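Local coordinates for protein colicin-D (Escherichia coli, PDB 5ZNM) that kills Escherichia coli and closely related bacteria by inhibiting protein synthesis, this chain comprising its central domain and its C-terminal tRNase domain, at residues N123-L135 / A276-R289. Residues are numbered along the deposited sequence; the frame is centred on the assembly and turned at random.
Sequences NLEAMFSLSAQML and AVYVMLNDPLDSGR
Phe128 and Met280 form a hydrogen-bonded pair of the antiparallel strands 126-131 and 274-281, their side chains side by side. Met280 shows how one methionine can reach across to the neighbouring strand and touch two of its side chains. Its CB lies 3.9 Å from Phe128 O. With CG anti to the carbonyl carbon (chi1 -62°), CG and SD run outward from the sheet; a bend about the CG-SD bond (chi3 -94°) returns CE to 3.8 Å from Phe128 O. There the methyl meets the edge of the Phe128 ring, CE to CD2 3.6 Å, and touches Leu130 CD1. Leu130 CD1 in turn reaches the edge of the Tyr278 ring, while Leu135 CD1 packs on Tyr278 CD2 at 3.6 Å. On the other face, Met127 CG rests against Val279 CG1.

Asn282 N still bonds Ala126 O, but its side chain replaces the next backbone acceptor: OD1 takes Ala126 N (2.9 Å, 168° at the hydrogen), the donor above the carbonyl plane. ND2 donates to Asp283 O, which also accepts from Asp286 N, on the opposite face of its plane, closing the type I turn Asp283 to Asp286.

Strand 126-131 is central in a five-stranded antiparallel sheet, between 56-61 and 274-281; the latter adjoins outermost strand 262-267. Strand 153-160 touches Ala126 and Tyr278, and Arg289 NH1 salt-bridges Glu325 of helix 314-329.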
ATOM      1  N   ASN A 123     -28.540   3.132   7.411  1.00 63.21           N
ATOM      2  CA  ASN A 123     -27.417   3.469   8.278  1.00 64.47           C
ATOM      3  C   ASN A 123     -26.113   3.548   7.496  1.00 61.20           C
ATOM      4  O   ASN A 123     -25.584   4.630   7.256  1.00 67.81           O
ATOM      5  CB  ASN A 123     -27.263   2.437   9.409  1.00 72.80           C
ATOM      6  CG  ASN A 123     -27.666   2.982  10.770  1.00 78.22           C
ATOM      7  OD1 ASN A 123     -28.619   3.694  10.910  1.00 82.50           O
ATOM      8  ND2 ASN A 123     -26.938   2.652  11.786  1.00 76.13           N
ATOM      9  N   LEU A 124     -25.624   2.385   7.075  1.00 52.89           N
ATOM     10  CA  LEU A 124     -24.221   2.168   6.741  1.00 46.58           C
ATOM     11  C   LEU A 124     -24.095   1.709   5.291  1.00 42.84           C
ATOM     12  O   LEU A 124     -24.647   0.669   4.918  1.00 45.60           O
ATOM     13  CB  LEU A 124     -23.639   1.136   7.710  1.00 54.37           C
ATOM     14  CG  LEU A 124     -22.202   0.625   7.718  1.00 62.90           C
ATOM     15  CD1 LEU A 124     -21.988  -0.479   6.685  1.00 62.14           C
ATOM     16  CD2 LEU A 124     -21.211   1.772   7.527  1.00 67.81           C
ATOM     17  N   GLU A 125     -23.367   2.473   4.476  1.00 28.78           N
ATOM     18  CA  GLU A 125     -23.105   2.102   3.092  1.00 25.37           C
ATOM     19  C   GLU A 125     -21.600   1.938   2.881  1.00 20.83           C
ATOM     20  O   GLU A 125     -20.787   2.478   3.637  1.00 23.47           O
ATOM     21  CB  GLU A 125     -23.691   3.141   2.113  1.00 27.70           C
ATOM     22  CG  GLU A 125     -25.224   3.363   2.286  1.00 35.87           C
ATOM     23  CD  GLU A 125     -25.861   4.119   1.112  1.00 43.11           C
ATOM     24  OE1 GLU A 125     -25.132   4.556   0.207  1.00 51.68           O
ATOM     25  OE2 GLU A 125     -27.096   4.266   1.081  1.00 59.74           O
ATOM     26  N   ALA A 126     -21.233   1.183   1.840  1.00 21.64           N
ATOM     27  CA  ALA A 126     -19.840   0.807   1.616  1.00 22.72           C
ATOM     28  C   ALA A 126     -19.514   0.795   0.127  1.00 19.58           C
ATOM     29  O   ALA A 126     -20.386   0.609  -0.728  1.00 16.32           O
ATOM     30  CB  ALA A 126     -19.515  -0.566   2.224  1.00 21.48           C
ATOM     31  N   MET A 127     -18.221   0.944  -0.168  1.00 14.98           N
ATOM     32  CA  MET A 127     -17.761   1.156  -1.532  1.00 16.84           C
ATOM     33  C   MET A 127     -16.349   0.605  -1.645  1.00 17.07           C
ATOM     34  O   MET A 127     -15.480   0.962  -0.848  1.00 20.76           O
ATOM     35  CB  MET A 127     -17.792   2.648  -1.890  1.00 21.80           C
ATOM     36  CG  MET A 127     -17.323   2.976  -3.299  1.00 22.02           C
ATOM     37  SD  MET A 127     -17.590   4.730  -3.695  1.00 17.31           S
ATOM     38  CE  MET A 127     -16.560   5.487  -2.446  1.00 15.75           C
ATOM     39  N   PHE A 128     -16.141  -0.279  -2.611  1.00 15.53           N
ATOM     40  CA  PHE A 128     -14.861  -0.942  -2.828  1.00 16.20           C
ATOM     41  C   PHE A 128     -14.411  -0.669  -4.253  1.00 14.35           C
ATOM     42  O   PHE A 128     -15.218  -0.739  -5.184  1.00 17.22           O
ATOM     43  CB  PHE A 128     -14.986  -2.456  -2.593  1.00 18.76           C
ATOM     44  CG  PHE A 128     -13.677  -3.196  -2.675  1.00 20.70           C
ATOM     45  CD1 PHE A 128     -12.756  -3.124  -1.640  1.00 23.82           C
ATOM     46  CD2 PHE A 128     -13.365  -3.959  -3.786  1.00 25.86           C
ATOM     47  CE1 PHE A 128     -11.542  -3.806  -1.717  1.00 28.47           C
ATOM     48  CE2 PHE A 128     -12.150  -4.645  -3.864  1.00 26.86           C
ATOM     49  CZ  PHE A 128     -11.244  -4.564  -2.832  1.00 24.40           C
ATOM     50  N   SER A 129     -13.133  -0.337  -4.436  1.00 15.31           N
ATOM     51  CA  SER A 129     -12.693   0.076  -5.763  1.00 16.32           C
ATOM     52  C   SER A 129     -11.260  -0.367  -6.006  1.00 20.74           C
ATOM     53  O   SER A 129     -10.447  -0.435  -5.079  1.00 15.78           O
ATOM     54  CB  SER A 129     -12.802   1.594  -5.959  1.00 15.80           C
ATOM     55  OG  SER A 129     -12.039   2.269  -4.977  1.00 15.98           O
ATOM     56  N   LEU A 130     -10.968  -0.673  -7.269  1.00 14.63           N
ATOM     57  CA  LEU A 130      -9.638  -1.102  -7.681  1.00 17.25           C
ATOM     58  C   LEU A 130      -9.518  -0.894  -9.179  1.00 20.28           C
ATOM     59  O   LEU A 130     -10.507  -0.639  -9.866  1.00 18.35           O
ATOM     60  CB  LEU A 130      -9.360  -2.569  -7.334  1.00 18.19           C
ATOM     61  CG  LEU A 130     -10.407  -3.683  -7.492  1.00 30.58           C
ATOM     62  CD1 LEU A 130     -11.282  -3.553  -8.696  1.00 35.36           C
ATOM     63  CD2 LEU A 130      -9.709  -5.037  -7.525  1.00 32.39           C
ATOM     64  N   SER A 131      -8.296  -1.052  -9.684  1.00 23.98           N
ATOM     65  CA  SER A 131      -8.054  -0.825 -11.103  1.00 21.61           C
ATOM     66  C   SER A 131      -8.915  -1.747 -11.953  1.00 20.15           C
ATOM     67  O   SER A 131      -9.008  -2.955 -11.699  1.00 20.73           O
ATOM     68  CB  SER A 131      -6.580  -1.027 -11.429  1.00 28.42           C
ATOM     69  OG  SER A 131      -5.814   0.034 -10.873  1.00 40.51           O
ATOM     70  N   ALA A 132      -9.556  -1.168 -12.963  1.00 18.23           N
ATOM     71  CA  ALA A 132     -10.478  -1.935 -13.788  1.00 18.39           C
ATOM     72  C   ALA A 132      -9.744  -2.790 -14.803  1.00 24.46           C
ATOM     73  O   ALA A 132     -10.262  -3.829 -15.219  1.00 25.58           O
ATOM     74  CB  ALA A 132     -11.442  -1.000 -14.516  1.00 14.89           C
ATOM     75  N   GLN A 133      -8.551  -2.362 -15.219  1.00 27.20           N
ATOM     76  CA  GLN A 133      -7.857  -3.058 -16.296  1.00 31.75           C
ATOM     77  C   GLN A 133      -7.477  -4.471 -15.887  1.00 33.19           C
ATOM     78  O   GLN A 133      -7.454  -5.374 -16.726  1.00 38.11           O
ATOM     79  CB  GLN A 133      -6.624  -2.254 -16.719  1.00 24.41           C
ATOM     80  CG  GLN A 133      -5.809  -2.850 -17.855  1.00 25.01           C
ATOM     81  CD  GLN A 133      -6.623  -3.132 -19.113  1.00 29.88           C
ATOM     82  OE1 GLN A 133      -7.405  -2.294 -19.582  1.00 27.68           O
ATOM     83  NE2 GLN A 133      -6.422  -4.315 -19.681  1.00 28.97           N
ATOM     84  N   MET A 134      -7.217  -4.696 -14.601  1.00 38.59           N
ATOM     85  CA  MET A 134      -6.868  -6.044 -14.171  1.00 53.56           C
ATOM     86  C   MET A 134      -8.063  -6.988 -14.150  1.00 54.34           C
ATOM     87  O   MET A 134      -7.867  -8.192 -13.946  1.00 60.56           O
ATOM     88  CB  MET A 134      -6.214  -6.014 -12.788  1.00 60.38           C
ATOM     89  CG  MET A 134      -7.107  -5.488 -11.684  1.00 65.64           C
ATOM     90  SD  MET A 134      -6.447  -5.872 -10.048  1.00 70.25           S
ATOM     91  CE  MET A 134      -6.600  -4.285  -9.231  1.00 65.14           C
ATOM     92  N   LEU A 135      -9.284  -6.488 -14.347  1.00 44.29           N
ATOM     93  CA  LEU A 135     -10.467  -7.334 -14.404  1.00 37.40           C
ATOM     94  C   LEU A 135     -11.061  -7.405 -15.798  1.00 32.45           C
ATOM     95  O   LEU A 135     -12.157  -7.948 -15.970  1.00 34.51           O
ATOM     96  CB  LEU A 135     -11.526  -6.832 -13.428  1.00 43.26           C
ATOM     97  CG  LEU A 135     -10.969  -6.373 -12.087  1.00 48.97           C
ATOM     98  CD1 LEU A 135     -12.107  -5.854 -11.241  1.00 42.65           C
ATOM     99  CD2 LEU A 135     -10.230  -7.511 -11.389  1.00 50.19           C
ATOM    100  N   ALA A 276      -8.433   3.407 -15.513  1.00 14.69           N
ATOM    101  CA  ALA A 276      -9.824   3.080 -15.227  1.00 14.49           C
ATOM    102  C   ALA A 276      -9.929   2.402 -13.863  1.00 15.82           C
ATOM    103  O   ALA A 276      -9.100   1.558 -13.508  1.00 15.16           O
ATOM    104  CB  ALA A 276     -10.396   2.163 -16.311  1.00 14.82           C
ATOM    105  N   VAL A 277     -10.952   2.785 -13.106  1.00 18.38           N
ATOM    106  CA  VAL A 277     -11.201   2.282 -11.761  1.00 15.30           C
ATOM    107  C   VAL A 277     -12.584   1.641 -11.748  1.00 16.78           C
ATOM    108  O   VAL A 277     -13.567   2.270 -12.154  1.00 14.67           O
ATOM    109  CB  VAL A 277     -11.128   3.419 -10.724  1.00 13.68           C
ATOM    110  CG1 VAL A 277     -11.276   2.891  -9.303  1.00 12.65           C
ATOM    111  CG2 VAL A 277      -9.838   4.210 -10.874  1.00 13.75           C
ATOM    112  N   TYR A 278     -12.663   0.406 -11.264  1.00 18.18           N
ATOM    113  CA  TYR A 278     -13.929  -0.306 -11.123  1.00 18.66           C
ATOM    114  C   TYR A 278     -14.399  -0.142  -9.685  1.00 17.05           C
ATOM    115  O   TYR A 278     -13.619  -0.340  -8.751  1.00 15.63           O
ATOM    116  CB  TYR A 278     -13.760  -1.780 -11.500  1.00 14.73           C
ATOM    117  CG  TYR A 278     -14.989  -2.642 -11.277  1.00 18.11           C
ATOM    118  CD1 TYR A 278     -16.209  -2.329 -11.871  1.00 18.43           C
ATOM    119  CD2 TYR A 278     -14.921  -3.785 -10.489  1.00 20.74           C
ATOM    120  CE1 TYR A 278     -17.326  -3.123 -11.678  1.00 17.26           C
ATOM    121  CE2 TYR A 278     -16.050  -4.591 -10.280  1.00 25.04           C
ATOM    122  CZ  TYR A 278     -17.241  -4.249 -10.879  1.00 24.44           C
ATOM    123  OH  TYR A 278     -18.347  -5.037 -10.685  1.00 22.97           O
ATOM    124  N   VAL A 279     -15.659   0.255  -9.509  1.00 14.97           N
ATOM    125  CA  VAL A 279     -16.187   0.635  -8.209  1.00 19.89           C
ATOM    126  C   VAL A 279     -17.448  -0.183  -7.936  1.00 22.35           C
ATOM    127  O   VAL A 279     -18.298  -0.342  -8.821  1.00 18.64           O
ATOM    128  CB  VAL A 279     -16.478   2.148  -8.155  1.00 15.32           C
ATOM    129  CG1 VAL A 279     -16.988   2.540  -6.779  1.00 15.38           C
ATOM    130  CG2 VAL A 279     -15.207   2.947  -8.512  1.00 14.10           C
ATOM    131  N   MET A 280     -17.555  -0.723  -6.723  1.00 20.71           N
ATOM    132  CA  MET A 280     -18.662  -1.602  -6.343  1.00 20.01           C
ATOM    133  C   MET A 280     -19.278  -1.081  -5.059  1.00 24.37           C
ATOM    134  O   MET A 280     -18.559  -0.697  -4.133  1.00 20.83           O
ATOM    135  CB  MET A 280     -18.192  -3.059  -6.121  1.00 21.33           C
ATOM    136  CG  MET A 280     -17.600  -3.741  -7.333  1.00 33.51           C
ATOM    137  SD  MET A 280     -16.346  -4.972  -6.914  1.00 33.25           S
ATOM    138  CE  MET A 280     -14.818  -4.046  -7.028  1.00 36.18           C
ATOM    139  N   LEU A 281     -20.606  -1.078  -4.997  1.00 26.18           N
ATOM    140  CA  LEU A 281     -21.311  -0.570  -3.837  1.00 23.87           C
ATOM    141  C   LEU A 281     -22.093  -1.696  -3.170  1.00 21.70           C
ATOM    142  O   LEU A 281     -22.273  -2.779  -3.733  1.00 18.76           O
ATOM    143  CB  LEU A 281     -22.251   0.587  -4.206  1.00 23.33           C
ATOM    144  CG  LEU A 281     -21.660   1.996  -4.065  1.00 28.64           C
ATOM    145  CD1 LEU A 281     -20.766   2.306  -5.227  1.00 27.83           C
ATOM    146  CD2 LEU A 281     -22.748   3.055  -3.932  1.00 36.76           C
ATOM    147  N   ASN A 282     -22.503  -1.449  -1.932  1.00 16.03           N
ATOM    148  CA  ASN A 282     -23.331  -2.429  -1.242  1.00 15.30           C
ATOM    149  C   ASN A 282     -24.677  -2.578  -1.939  1.00 18.93           C
ATOM    150  O   ASN A 282     -25.229  -1.621  -2.500  1.00 16.19           O
ATOM    151  CB  ASN A 282     -23.562  -2.024   0.221  1.00 18.92           C
ATOM    152  CG  ASN A 282     -24.227  -0.675   0.352  1.00 20.09           C
ATOM    153  OD1 ASN A 282     -23.564   0.361   0.231  1.00 26.01           O
ATOM    154  ND2 ASN A 282     -25.544  -0.670   0.600  1.00 18.98           N
ATOM    155  N   ASP A 283     -25.198  -3.798  -1.894  1.00 17.71           N
ATOM    156  CA  ASP A 283     -26.602  -4.036  -2.202  1.00 16.75           C
ATOM    157  C   ASP A 283     -27.478  -3.067  -1.405  1.00 15.67           C
ATOM    158  O   ASP A 283     -27.232  -2.860  -0.212  1.00 16.95           O
ATOM    159  CB  ASP A 283     -26.956  -5.484  -1.846  1.00 21.00           C
ATOM    160  CG  ASP A 283     -28.325  -5.912  -2.360  1.00 29.69           C
ATOM    161  OD1 ASP A 283     -29.349  -5.336  -1.929  1.00 24.65           O
ATOM    162  OD2 ASP A 283     -28.378  -6.858  -3.172  1.00 35.80           O
ATOM    163  N   PRO A 284     -28.508  -2.455  -2.018  1.00 17.55           N
ATOM    164  CA  PRO A 284     -29.371  -1.537  -1.256  1.00 23.13           C
ATOM    165  C   PRO A 284     -29.932  -2.158   0.009  1.00 21.48           C
ATOM    166  O   PRO A 284     -30.210  -1.445   0.981  1.00 21.81           O
ATOM    167  CB  PRO A 284     -30.493  -1.205  -2.251  1.00 25.69           C
ATOM    168  CG  PRO A 284     -29.905  -1.437  -3.576  1.00 23.31           C
ATOM    169  CD  PRO A 284     -28.901  -2.532  -3.435  1.00 18.86           C
ATOM    170  N   LEU A 285     -30.082  -3.476   0.039  1.00 14.73           N
ATOM    171  CA  LEU A 285     -30.695  -4.133   1.187  1.00 17.64           C
ATOM    172  C   LEU A 285     -29.679  -4.566   2.226  1.00 23.49           C
ATOM    173  O   LEU A 285     -30.077  -5.082   3.276  1.00 24.28           O
ATOM    174  CB  LEU A 285     -31.508  -5.349   0.732  1.00 17.40           C
ATOM    175  CG  LEU A 285     -32.756  -5.076  -0.122  1.00 18.41           C
ATOM    176  CD1 LEU A 285     -33.327  -6.390  -0.658  1.00 21.92           C
ATOM    177  CD2 LEU A 285     -33.820  -4.290   0.662  1.00 16.33           C
ATOM    178  N   ASP A 286     -28.385  -4.381   1.960  1.00 20.12           N
ATOM    179  CA  ASP A 286     -27.323  -4.745   2.893  1.00 20.50           C
ATOM    180  C   ASP A 286     -26.689  -3.450   3.381  1.00 26.22           C
ATOM    181  O   ASP A 286     -25.839  -2.870   2.700  1.00 28.37           O
ATOM    182  CB  ASP A 286     -26.302  -5.666   2.232  1.00 24.66           C
ATOM    183  CG  ASP A 286     -26.848  -7.059   2.008  1.00 34.86           C
ATOM    184  OD1 ASP A 286     -28.022  -7.177   1.611  1.00 38.26           O
ATOM    185  OD2 ASP A 286     -26.116  -8.038   2.233  1.00 43.65           O
ATOM    186  N   SER A 287     -27.081  -3.028   4.580  1.00 27.18           N
ATOM    187  CA  SER A 287     -26.787  -1.686   5.063  1.00 27.23           C
ATOM    188  C   SER A 287     -26.304  -1.668   6.509  1.00 28.88           C
ATOM    189  O   SER A 287     -26.391  -0.619   7.162  1.00 37.12           O
ATOM    190  CB  SER A 287     -28.031  -0.800   4.961  1.00 28.65           C
ATOM    191  OG  SER A 287     -29.041  -1.288   5.844  1.00 26.88           O
ATOM    192  N   GLY A 288     -25.817  -2.789   7.042  1.00 27.22           N
ATOM    193  CA  GLY A 288     -25.462  -2.812   8.443  1.00 28.62           C
ATOM    194  C   GLY A 288     -26.690  -3.079   9.289  1.00 33.52           C
ATOM    195  O   GLY A 288     -26.795  -4.145   9.904  1.00 32.92           O
ATOM    196  N   ARG A 289     -27.647  -2.144   9.314  1.00 21.72           N
ATOM    197  CA  ARG A 289     -28.870  -2.418  10.058  1.00 22.14           C
ATOM    198  C   ARG A 289     -29.611  -3.603   9.460  1.00 23.18           C
ATOM    199  O   ARG A 289     -30.108  -4.467  10.188  1.00 22.78           O
ATOM    200  CB  ARG A 289     -29.786  -1.196  10.092  1.00 24.12           C
ATOM    201  CG  ARG A 289     -31.113  -1.570  10.793  1.00 33.24           C
ATOM    202  CD  ARG A 289     -32.131  -0.449  10.806  1.00 37.71           C
ATOM    203  NE  ARG A 289     -31.597   0.751  11.430  1.00 48.83           N
ATOM    204  CZ  ARG A 289     -32.231   1.915  11.468  1.00 55.49           C
ATOM    205  NH1 ARG A 289     -33.433   2.044  10.924  1.00 42.80           N
ATOM    206  NH2 ARG A 289     -31.664   2.960  12.054  1.00 66.19           N
TER
HETATM  207  O   HOH W   1     -29.956   1.034   7.071  1.00 38.85           O
HETATM  208  O   HOH W   2     -23.024  -2.305   4.231  1.00 42.99           O
HETATM  209  O   HOH W   3      -7.084   0.115 -14.735  1.00 22.45           O